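Local coordinates for antisigma-factor antagonist STAS (Rhodobacter sphaeroides, PDB 3LKL), which is the STAS domain of a SulP-like membrane protein, probably a sulfate transporter, and may have a regulatory role there, at residues Ser8-Cys13 with Glu41-Val46. Numbering follows the deposited sequence.
Sequences SELSAC and EPLERV
Leu10 is the one residue of segment 8-13 that touches segment 41-46, and its CD1 makes the closest approaches, to two side chains. One is Leu43, whose CD2 lies 4.1 Å from Leu10 CD1 in an ordinary methyl-to-methyl contact; the other is Glu41, whose OE2 stands 3.9 Å from the same methyl. The latter distance fits van der Waals contact between a carboxylate oxygen and a methyl group, with no polar bond implied. In Leu10, CG is anti to the backbone N (chi1 -164°), which carries the branch across the gap although its CB does not itself point at the other segment. Glu41 arrives from the opposite direction on an extended chain, while the Leu43 side chain runs obliquely to that of Leu10.

The backbones do not pair: the nearest CA atoms, those of Leu10 and Val46, are 9.6 Å apart. The spacing follows from the sheet order of the STAS domain, in which strand 16-22 lies between strands 4-10 and 45-50, antiparallel to the first and parallel to the second. Leu10 and Leu43 both touch Arg17 of this middle strand, so the contact bridges over one intervening strand, at the C-terminal end of strand 4-10 and just before strand 45-50. Arg17 NE forms a salt bridge with Glu41 OE1 that ties the carboxylate to strand 16-22, and Arg17 NH1 hydrogen-bonds Ser8 OG.

Outside these three side-chain ends the contact is loose: only 73 Å² is covered in total, none of the three residues is buried, and Leu10 remains exposed.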
ATOM      1  N   SER A   8     -15.740  -3.359   2.314  1.00 14.60           N
ATOM      2  CA  SER A   8     -16.388  -2.466   3.265  1.00 15.61           C
ATOM      3  C   SER A   8     -17.169  -3.251   4.309  1.00 14.82           C
ATOM      4  O   SER A   8     -17.477  -4.403   4.131  1.00 14.44           O
ATOM      5  CB  SER A   8     -17.293  -1.453   2.549  1.00 14.38           C
ATOM      6  OG  SER A   8     -18.501  -2.086   2.126  1.00 15.50           O
ATOM      7  N   GLU A   9     -17.423  -2.604   5.412  1.00 15.81           N
ATOM      8  CA  GLU A   9     -18.265  -3.107   6.429  1.00 16.77           C
ATOM      9  C   GLU A   9     -19.291  -2.070   6.853  1.00 15.40           C
ATOM     10  O   GLU A   9     -18.964  -0.955   7.135  1.00 14.71           O
ATOM     11  CB  GLU A   9     -17.444  -3.527   7.619  1.00 18.02           C
ATOM     12  CG  GLU A   9     -18.274  -4.154   8.686  1.00 25.74           C
ATOM     13  CD  GLU A   9     -17.521  -4.427   9.973  1.00 32.10           C
ATOM     14  OE1 GLU A   9     -16.362  -4.839   9.893  1.00 37.55           O
ATOM     15  OE2 GLU A   9     -18.079  -4.227  11.062  1.00 35.92           O
ATOM     16  N   LEU A  10     -20.543  -2.499   6.903  1.00 15.03           N
ATOM     17  CA  LEU A  10     -21.673  -1.725   7.399  1.00 14.61           C
ATOM     18  C   LEU A  10     -21.957  -1.881   8.865  1.00 15.62           C
ATOM     19  O   LEU A  10     -21.893  -2.915   9.402  1.00 16.77           O
ATOM     20  CB  LEU A  10     -22.927  -2.045   6.612  1.00 13.94           C
ATOM     21  CG  LEU A  10     -24.160  -1.151   6.646  1.00 13.44           C
ATOM     22  CD1 LEU A  10     -23.873   0.238   6.254  1.00 12.73           C
ATOM     23  CD2 LEU A  10     -25.119  -1.684   5.711  1.00 13.05           C
ATOM     24  N   SER A  11     -22.265  -0.777   9.479  1.00 16.91           N
ATOM     25  CA  SER A  11     -22.917  -0.612  10.749  1.00 18.88           C
ATOM     26  C   SER A  11     -24.175  -1.485  10.962  1.00 19.08           C
ATOM     27  O   SER A  11     -24.880  -1.857  10.045  1.00 19.39           O
ATOM     28  CB  SER A  11     -23.375   0.830  10.796  1.00 17.73           C
ATOM     29  OG  SER A  11     -23.685   1.226  12.071  1.00 22.85           O
ATOM     30  N   ALA A  12     -24.467  -1.774  12.209  1.00 20.56           N
ATOM     31  CA  ALA A  12     -25.676  -2.507  12.537  1.00 20.71           C
ATOM     32  C   ALA A  12     -26.898  -1.748  12.088  1.00 20.96           C
ATOM     33  O   ALA A  12     -27.758  -2.309  11.471  1.00 22.55           O
ATOM     34  CB  ALA A  12     -25.743  -2.763  13.974  1.00 20.40           C
ATOM     35  N   CYS A  13     -26.954  -0.466  12.377  1.00 20.40           N
ATOM     36  CA  CYS A  13     -28.092   0.324  12.027  1.00 19.52           C
ATOM     37  C   CYS A  13     -28.015   0.885  10.614  1.00 19.04           C
ATOM     38  O   CYS A  13     -28.909   1.538  10.184  1.00 16.47           O
ATOM     39  CB  CYS A  13     -28.324   1.404  13.063  1.00 19.47           C
ATOM     40  SG  CYS A  13     -28.828   0.818  14.678  1.00 22.52           S
ATOM     41  N   GLU A  41     -25.463   5.676  -1.511  1.00 17.82           N
ATOM     42  CA  GLU A  41     -25.998   4.943  -0.418  1.00 17.57           C
ATOM     43  C   GLU A  41     -26.224   5.908   0.698  1.00 17.88           C
ATOM     44  O   GLU A  41     -25.401   6.702   0.990  1.00 18.70           O
ATOM     45  CB  GLU A  41     -25.061   3.836   0.012  1.00 17.66           C
ATOM     46  CG  GLU A  41     -25.443   3.177   1.312  1.00 14.90           C
ATOM     47  CD  GLU A  41     -24.483   2.136   1.799  1.00 12.65           C
ATOM     48  OE1 GLU A  41     -23.363   2.052   1.351  1.00 12.59           O
ATOM     49  OE2 GLU A  41     -24.861   1.404   2.667  1.00 13.28           O
ATOM     50  N   PRO A  42     -27.359   5.839   1.337  1.00 15.96           N
ATOM     51  CA  PRO A  42     -27.641   6.795   2.374  1.00 16.40           C
ATOM     52  C   PRO A  42     -26.855   6.446   3.608  1.00 16.24           C
ATOM     53  O   PRO A  42     -26.996   5.383   4.121  1.00 14.42           O
ATOM     54  CB  PRO A  42     -29.125   6.614   2.588  1.00 17.53           C
ATOM     55  CG  PRO A  42     -29.392   5.267   2.181  1.00 14.90           C
ATOM     56  CD  PRO A  42     -28.537   5.031   1.040  1.00 18.28           C
ATOM     57  N   LEU A  43     -26.005   7.350   4.049  1.00 15.41           N
ATOM     58  CA  LEU A  43     -25.222   7.100   5.204  1.00 14.43           C
ATOM     59  C   LEU A  43     -25.017   8.353   5.950  1.00 13.99           C
ATOM     60  O   LEU A  43     -24.827   9.389   5.403  1.00 14.33           O
ATOM     61  CB  LEU A  43     -23.860   6.542   4.818  1.00 14.53           C
ATOM     62  CG  LEU A  43     -23.717   5.215   4.097  1.00 13.58           C
ATOM     63  CD1 LEU A  43     -22.352   5.080   3.507  1.00  9.78           C
ATOM     64  CD2 LEU A  43     -23.987   4.092   4.973  1.00  5.90           C
ATOM     65  N   GLU A  44     -25.003   8.241   7.236  1.00 11.72           N
ATOM     66  CA  GLU A  44     -24.534   9.361   8.060  1.00 12.26           C
ATOM     67  C   GLU A  44     -22.992   9.561   8.122  1.00 12.04           C
ATOM     68  O   GLU A  44     -22.484  10.681   8.250  1.00 12.99           O
ATOM     69  CB  GLU A  44     -25.045   9.146   9.495  1.00 11.03           C
ATOM     70  CG  GLU A  44     -26.526   9.197   9.632  1.00 14.93           C
ATOM     71  CD  GLU A  44     -26.954   9.171  11.107  1.00 17.15           C
ATOM     72  OE1 GLU A  44     -26.134   8.740  11.986  1.00 18.56           O
ATOM     73  OE2 GLU A  44     -28.097   9.625  11.373  1.00 20.56           O
ATOM     74  N   ARG A  45     -22.251   8.461   8.092  1.00 13.78           N
ATOM     75  CA  ARG A  45     -20.770   8.459   8.266  1.00 13.95           C
ATOM     76  C   ARG A  45     -20.181   7.484   7.337  1.00 12.61           C
ATOM     77  O   ARG A  45     -20.642   6.321   7.277  1.00 11.59           O
ATOM     78  CB  ARG A  45     -20.397   7.923   9.631  1.00 15.70           C
ATOM     79  CG  ARG A  45     -20.436   8.887  10.728  1.00 22.08           C
ATOM     80  CD  ARG A  45     -20.436   8.175  12.085  1.00 29.93           C
ATOM     81  NE  ARG A  45     -20.893   9.084  13.152  1.00 36.06           N
ATOM     82  CZ  ARG A  45     -21.020   8.750  14.446  1.00 40.91           C
ATOM     83  NH1 ARG A  45     -20.734   7.514  14.878  1.00 41.71           N
ATOM     84  NH2 ARG A  45     -21.434   9.661  15.331  1.00 42.59           N
ATOM     85  N   VAL A  46     -19.125   7.922   6.652  1.00 12.03           N
ATOM     86  CA  VAL A  46     -18.238   7.080   5.859  1.00 11.36           C
ATOM     87  C   VAL A  46     -16.762   7.182   6.326  1.00 11.39           C
ATOM     88  O   VAL A  46     -16.287   8.289   6.507  1.00  9.05           O
ATOM     89  CB  VAL A  46     -18.345   7.450   4.355  1.00 11.28           C
ATOM     90  CG1 VAL A  46     -17.593   6.420   3.557  1.00 11.58           C
ATOM     91  CG2 VAL A  46     -19.821   7.459   3.933  1.00 14.55           C
TER